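Local coordinates for protein heroin esterase (Rhodococcus sp., PDB 1LZL) that probably hydrolyses acetyl ester bonds, as in heroin, using an alpha/beta-hydrolase fold, at residues L249-R263 against V278-S292. Residues are numbered along the deposited sequence; the frame is centred on the assembly and turned at random.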
loop_
_atom_site.group_PDB
_atom_site.type_symbol
_atom_site.label_atom_id
_atom_site.label_comp_id
_atom_site.label_asym_id
_atom_site.label_seq_id
_atom_site.Cartn_x
_atom_site.Cartn_y
_atom_site.Cartn_z
ATOM N N LEU A 249 -6.379 -11.948 -12.135
ATOM C CA LEU A 249 -5.931 -10.706 -11.523
ATOM C C LEU A 249 -4.960 -9.987 -12.438
ATOM O O LEU A 249 -4.379 -10.542 -13.386
ATOM C CB LEU A 249 -5.322 -10.983 -10.132
ATOM C CG LEU A 249 -6.380 -11.496 -9.140
ATOM C CD1 LEU A 249 -5.707 -12.009 -7.875
ATOM C CD2 LEU A 249 -7.400 -10.412 -8.772
ATOM N N PRO A 250 -4.740 -8.674 -12.264
ATOM C CA PRO A 250 -3.901 -7.907 -13.170
ATOM C C PRO A 250 -2.405 -8.225 -13.044
ATOM O O PRO A 250 -2.002 -8.691 -11.984
ATOM C CB PRO A 250 -4.120 -6.445 -12.700
ATOM C CG PRO A 250 -5.183 -6.459 -11.699
ATOM C CD PRO A 250 -5.254 -7.845 -11.134
ATOM N N PRO A 251 -1.609 -7.924 -14.072
ATOM C CA PRO A 251 -0.125 -7.995 -13.942
ATOM C C PRO A 251 0.252 -7.227 -12.679
ATOM O O PRO A 251 -0.339 -6.179 -12.352
ATOM C CB PRO A 251 0.419 -7.317 -15.201
ATOM C CG PRO A 251 -0.711 -7.391 -16.201
ATOM C CD PRO A 251 -1.987 -7.428 -15.399
ATOM N N THR A 252 1.192 -7.785 -11.924
ATOM C CA THR A 252 1.464 -7.293 -10.577
ATOM C C THR A 252 2.946 -7.102 -10.329
ATOM O O THR A 252 3.750 -7.891 -10.822
ATOM C CB THR A 252 0.938 -8.356 -9.597
ATOM O OG1 THR A 252 -0.492 -8.418 -9.753
ATOM C CG2 THR A 252 1.224 -8.040 -8.113
ATOM N N TYR A 253 3.299 -6.104 -9.542
ATOM C CA TYR A 253 4.630 -5.906 -9.016
ATOM C C TYR A 253 4.490 -6.128 -7.506
ATOM O O TYR A 253 3.575 -5.518 -6.913
ATOM C CB TYR A 253 5.168 -4.500 -9.298
ATOM C CG TYR A 253 6.530 -4.252 -8.658
ATOM C CD1 TYR A 253 6.665 -3.739 -7.371
ATOM C CD2 TYR A 253 7.695 -4.580 -9.358
ATOM C CE1 TYR A 253 7.897 -3.534 -6.791
ATOM C CE2 TYR A 253 8.975 -4.367 -8.812
ATOM C CZ TYR A 253 9.039 -3.848 -7.525
ATOM O OH TYR A 253 10.247 -3.609 -6.901
ATOM N N LEU A 254 5.358 -6.906 -6.878
ATOM C CA LEU A 254 5.299 -7.092 -5.411
ATOM C C LEU A 254 6.707 -7.044 -4.862
ATOM O O LEU A 254 7.573 -7.810 -5.337
ATOM C CB LEU A 254 4.615 -8.425 -5.073
ATOM C CG LEU A 254 4.113 -8.563 -3.636
ATOM C CD1 LEU A 254 2.978 -9.556 -3.535
ATOM C CD2 LEU A 254 5.243 -9.000 -2.685
ATOM N N SER A 255 7.001 -6.162 -3.922
ATOM C CA SER A 255 8.307 -6.115 -3.279
ATOM C C SER A 255 8.190 -6.483 -1.808
ATOM O O SER A 255 7.204 -6.208 -1.112
ATOM C CB SER A 255 8.961 -4.728 -3.429
ATOM O OG SER A 255 8.101 -3.750 -2.806
ATOM N N THR A 256 9.239 -7.130 -1.292
ATOM C CA THR A 256 9.373 -7.477 0.123
ATOM C C THR A 256 10.776 -7.098 0.578
ATOM O O THR A 256 11.723 -6.849 -0.189
ATOM C CB THR A 256 9.119 -8.988 0.339
ATOM O OG1 THR A 256 10.068 -9.739 -0.444
ATOM C CG2 THR A 256 7.713 -9.391 -0.094
ATOM N N MET A 257 10.940 -7.019 1.907
ATOM C CA MET A 257 12.187 -6.655 2.558
ATOM C C MET A 257 12.670 -7.814 3.417
ATOM O O MET A 257 11.874 -8.570 3.939
ATOM C CB MET A 257 12.008 -5.395 3.393
ATOM C CG MET A 257 11.439 -4.227 2.610
ATOM S SD MET A 257 12.554 -3.558 1.371
ATOM C CE MET A 257 11.500 -3.341 -0.038
ATOM N N GLU A 258 14.004 -7.907 3.550
ATOM C CA GLU A 258 14.560 -9.090 4.208
ATOM C C GLU A 258 14.113 -9.292 5.658
ATOM O O GLU A 258 13.756 -10.392 6.056
ATOM C CB GLU A 258 16.089 -8.966 4.143
ATOM C CG GLU A 258 16.737 -10.203 4.763
ATOM C CD GLU A 258 18.243 -10.278 4.672
ATOM O OE1 GLU A 258 18.793 -9.823 3.649
ATOM O OE2 GLU A 258 18.858 -10.842 5.636
ATOM N N LEU A 259 14.200 -8.225 6.444
ATOM C CA LEU A 259 13.980 -8.267 7.877
ATOM C C LEU A 259 12.584 -7.788 8.232
ATOM O O LEU A 259 12.304 -7.382 9.364
ATOM C CB LEU A 259 15.042 -7.422 8.616
ATOM C CG LEU A 259 16.479 -7.911 8.446
ATOM C CD1 LEU A 259 17.413 -7.052 9.270
ATOM C CD2 LEU A 259 16.648 -9.362 8.875
ATOM N N ASP A 260 11.636 -7.873 7.304
ATOM C CA ASP A 260 10.233 -7.555 7.518
ATOM C C ASP A 260 9.423 -8.767 7.883
ATOM O O ASP A 260 9.417 -9.818 7.165
ATOM C CB ASP A 260 9.714 -6.953 6.208
ATOM C CG ASP A 260 8.311 -6.404 6.250
ATOM O OD1 ASP A 260 7.601 -6.585 7.268
ATOM O OD2 ASP A 260 7.951 -5.748 5.260
ATOM N N PRO A 261 8.636 -8.800 8.956
ATOM C CA PRO A 261 7.783 -9.947 9.248
ATOM C C PRO A 261 6.803 -10.240 8.093
ATOM O O PRO A 261 6.354 -11.370 7.947
ATOM C CB PRO A 261 6.918 -9.489 10.442
ATOM C CG PRO A 261 7.357 -8.135 10.770
ATOM C CD PRO A 261 8.519 -7.699 9.946
ATOM N N LEU A 262 6.440 -9.268 7.282
ATOM C CA LEU A 262 5.525 -9.455 6.145
ATOM C C LEU A 262 6.208 -10.124 4.967
ATOM O O LEU A 262 5.535 -10.411 3.945
ATOM C CB LEU A 262 5.020 -8.077 5.711
ATOM C CG LEU A 262 4.237 -7.281 6.774
ATOM C CD1 LEU A 262 3.871 -5.907 6.252
ATOM C CD2 LEU A 262 3.004 -8.062 7.190
ATOM N N ARG A 263 7.516 -10.350 5.024
ATOM C CA ARG A 263 8.232 -10.824 3.826
ATOM C C ARG A 263 7.648 -12.097 3.262
ATOM O O ARG A 263 7.381 -12.224 2.055
ATOM C CB ARG A 263 9.707 -11.039 4.255
ATOM C CG ARG A 263 10.601 -11.555 3.124
ATOM C CD ARG A 263 11.889 -12.110 3.799
ATOM N NE ARG A 263 11.608 -13.376 4.442
ATOM C CZ ARG A 263 12.347 -13.881 5.454
ATOM N NH1 ARG A 263 13.387 -13.199 5.927
ATOM N NH2 ARG A 263 11.992 -15.060 5.952
ATOM N N VAL A 278 -0.883 -15.266 -13.601
ATOM C CA VAL A 278 -0.745 -13.828 -13.583
ATOM C C VAL A 278 0.712 -13.445 -13.865
ATOM O O VAL A 278 1.642 -14.120 -13.362
ATOM C CB VAL A 278 -1.178 -13.243 -12.234
ATOM C CG1 VAL A 278 -1.065 -11.708 -12.272
ATOM C CG2 VAL A 278 -2.610 -13.645 -11.925
ATOM N N SER A 279 0.960 -12.414 -14.642
ATOM C CA SER A 279 2.296 -11.883 -14.869
ATOM C C SER A 279 2.738 -11.143 -13.588
ATOM O O SER A 279 2.041 -10.192 -13.181
ATOM C CB SER A 279 2.360 -10.970 -16.071
ATOM O OG SER A 279 3.678 -10.480 -16.292
ATOM N N VAL A 280 3.846 -11.573 -12.987
ATOM C CA VAL A 280 4.292 -10.940 -11.735
ATOM C C VAL A 280 5.784 -10.621 -11.795
ATOM O O VAL A 280 6.579 -11.425 -12.282
ATOM C CB VAL A 280 4.018 -11.843 -10.529
ATOM C CG1 VAL A 280 4.396 -11.157 -9.198
ATOM C CG2 VAL A 280 2.561 -12.273 -10.470
ATOM N N GLU A 281 6.158 -9.468 -11.267
ATOM C CA GLU A 281 7.530 -9.153 -10.886
ATOM C C GLU A 281 7.558 -9.213 -9.363
ATOM O O GLU A 281 6.798 -8.502 -8.705
ATOM C CB GLU A 281 7.943 -7.748 -11.335
ATOM C CG GLU A 281 9.382 -7.436 -10.953
ATOM C CD GLU A 281 9.996 -6.275 -11.693
ATOM O OE1 GLU A 281 9.279 -5.552 -12.456
ATOM O OE2 GLU A 281 11.187 -6.057 -11.526
ATOM N N LEU A 282 8.412 -10.085 -8.854
ATOM C CA LEU A 282 8.598 -10.253 -7.415
ATOM C C LEU A 282 10.028 -9.842 -7.062
ATOM O O LEU A 282 10.960 -10.306 -7.732
ATOM C CB LEU A 282 8.367 -11.715 -6.977
ATOM C CG LEU A 282 8.835 -12.050 -5.542
ATOM C CD1 LEU A 282 8.070 -11.248 -4.486
ATOM C CD2 LEU A 282 8.658 -13.553 -5.338
ATOM N N HIS A 283 10.235 -8.958 -6.103
ATOM C CA HIS A 283 11.588 -8.593 -5.709
ATOM C C HIS A 283 11.682 -8.500 -4.196
ATOM O O HIS A 283 11.041 -7.616 -3.600
ATOM C CB HIS A 283 11.936 -7.267 -6.376
ATOM C CG HIS A 283 13.418 -7.037 -6.446
ATOM N ND1 HIS A 283 13.940 -6.027 -7.233
ATOM C CD2 HIS A 283 14.456 -7.658 -5.865
ATOM C CE1 HIS A 283 15.257 -6.050 -7.111
ATOM N NE2 HIS A 283 15.622 -7.035 -6.290
ATOM N N SER A 284 12.441 -9.435 -3.606
ATOM C CA SER A 284 12.787 -9.331 -2.173
ATOM C C SER A 284 14.171 -8.730 -2.104
ATOM O O SER A 284 15.161 -9.275 -2.633
ATOM C CB SER A 284 12.728 -10.694 -1.529
ATOM O OG SER A 284 12.623 -10.656 -0.091
ATOM N N PHE A 285 14.282 -7.570 -1.450
ATOM C CA PHE A 285 15.523 -6.796 -1.469
ATOM C C PHE A 285 16.394 -7.237 -0.299
ATOM O O PHE A 285 15.849 -7.549 0.796
ATOM C CB PHE A 285 15.192 -5.296 -1.335
ATOM C CG PHE A 285 14.691 -4.675 -2.625
ATOM C CD1 PHE A 285 13.333 -4.747 -2.929
ATOM C CD2 PHE A 285 15.559 -4.068 -3.535
ATOM C CE1 PHE A 285 12.822 -4.238 -4.117
ATOM C CE2 PHE A 285 15.066 -3.546 -4.739
ATOM C CZ PHE A 285 13.713 -3.644 -5.009
ATOM N N PRO A 286 17.705 -7.339 -0.481
ATOM C CA PRO A 286 18.586 -7.840 0.577
ATOM C C PRO A 286 18.943 -6.752 1.590
ATOM O O PRO A 286 19.107 -5.578 1.229
ATOM C CB PRO A 286 19.821 -8.245 -0.254
ATOM C CG PRO A 286 19.896 -7.204 -1.325
ATOM C CD PRO A 286 18.435 -6.977 -1.724
ATOM N N GLY A 287 19.076 -7.181 2.837
ATOM C CA GLY A 287 19.689 -6.266 3.829
ATOM C C GLY A 287 18.777 -5.148 4.266
ATOM O O GLY A 287 19.170 -4.144 4.862
ATOM N N THR A 288 17.491 -5.251 3.996
ATOM C CA THR A 288 16.490 -4.214 4.217
ATOM C C THR A 288 15.543 -4.571 5.357
ATOM O O THR A 288 15.587 -5.688 5.881
ATOM C CB THR A 288 15.667 -4.027 2.932
ATOM O OG1 THR A 288 15.200 -5.321 2.546
ATOM C CG2 THR A 288 16.530 -3.458 1.828
ATOM N N PHE A 289 14.676 -3.616 5.719
ATOM C CA PHE A 289 13.677 -3.909 6.771
ATOM C C PHE A 289 12.359 -3.252 6.337
ATOM O O PHE A 289 12.315 -2.488 5.383
ATOM C CB PHE A 289 14.160 -3.469 8.157
ATOM C CG PHE A 289 14.523 -2.004 8.302
ATOM C CD1 PHE A 289 13.533 -1.061 8.533
ATOM C CD2 PHE A 289 15.843 -1.565 8.208
ATOM C CE1 PHE A 289 13.867 0.273 8.666
ATOM C CE2 PHE A 289 16.197 -0.230 8.337
ATOM C CZ PHE A 289 15.193 0.692 8.551
ATOM N N HIS A 290 11.289 -3.556 7.138
ATOM C CA HIS A 290 10.017 -2.913 6.823
ATOM C C HIS A 290 10.069 -1.398 6.865
ATOM O O HIS A 290 10.274 -0.854 7.960
ATOM C CB HIS A 290 8.963 -3.408 7.811
ATOM C CG HIS A 290 7.589 -2.915 7.418
ATOM N ND1 HIS A 290 6.799 -3.613 6.548
ATOM C CD2 HIS A 290 6.863 -1.834 7.815
ATOM C CE1 HIS A 290 5.627 -2.972 6.392
ATOM N NE2 HIS A 290 5.651 -1.894 7.161
ATOM N N GLY A 291 9.866 -0.673 5.768
ATOM C CA GLY A 291 9.977 0.788 5.804
ATOM C C GLY A 291 11.396 1.307 5.599
ATOM O O GLY A 291 11.584 2.543 5.691
ATOM N N SER A 292 12.384 0.461 5.288
ATOM C CA SER A 292 13.717 1.052 5.034
ATOM C C SER A 292 13.768 1.934 3.803
ATOM O O SER A 292 14.708 2.759 3.594
ATOM C CB SER A 292 14.788 -0.053 5.015
ATOM O OG SER A 292 14.564 -0.990 3.959
HETATM O O HOH W 1 11.247 -4.900 9.569
#
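His290 ND1 donates to Asp260 OD2 (2.7 Å, 163° at the hydrogen) where the loops after two parallel strands of this alpha/beta-hydrolase fold meet. The pair is consistent with the acid and base of a Ser-His-Asp triad; the imidazole also touches Ser160 on the probable nucleophile elbow. Asp260 CG sits at the edge of the imidazole, in its plane, while the carboxylate is turned 75° from the ring, so ND1 meets OD2 from above the carboxylate plane. With CG anti to the backbone N (chi1 -173°), the Asp260 carboxylate comes to rest beside the imidazole, and OD1 accepts from Leu262 N (2.9 Å), a capping bond at the turn into helix 263-275. An alanine here is likely to leave both His290 ND1 and Leu262 N without their acceptor and the imidazole freer to turn. Leu262 CD1 sits 3.4 Å from His290 CE1, and a water bridges Leu259 O and His290 N. Further back, Gly287 N donates to Glu258 OE1, and Met257 lies beside the Phe285 ring, its CE against CD1 and its SD in an oblique Met-aromatic contact. Behind these loops, strands 252-257 and 280-285, the latter at the sheet's edge, are laced by alternating backbone bonds in a beta-alpha-beta unit. On the face carrying Leu254 and Leu282, Thr256 OG1 and Ser284 OG share a hydrogen bond of 2.7 Å.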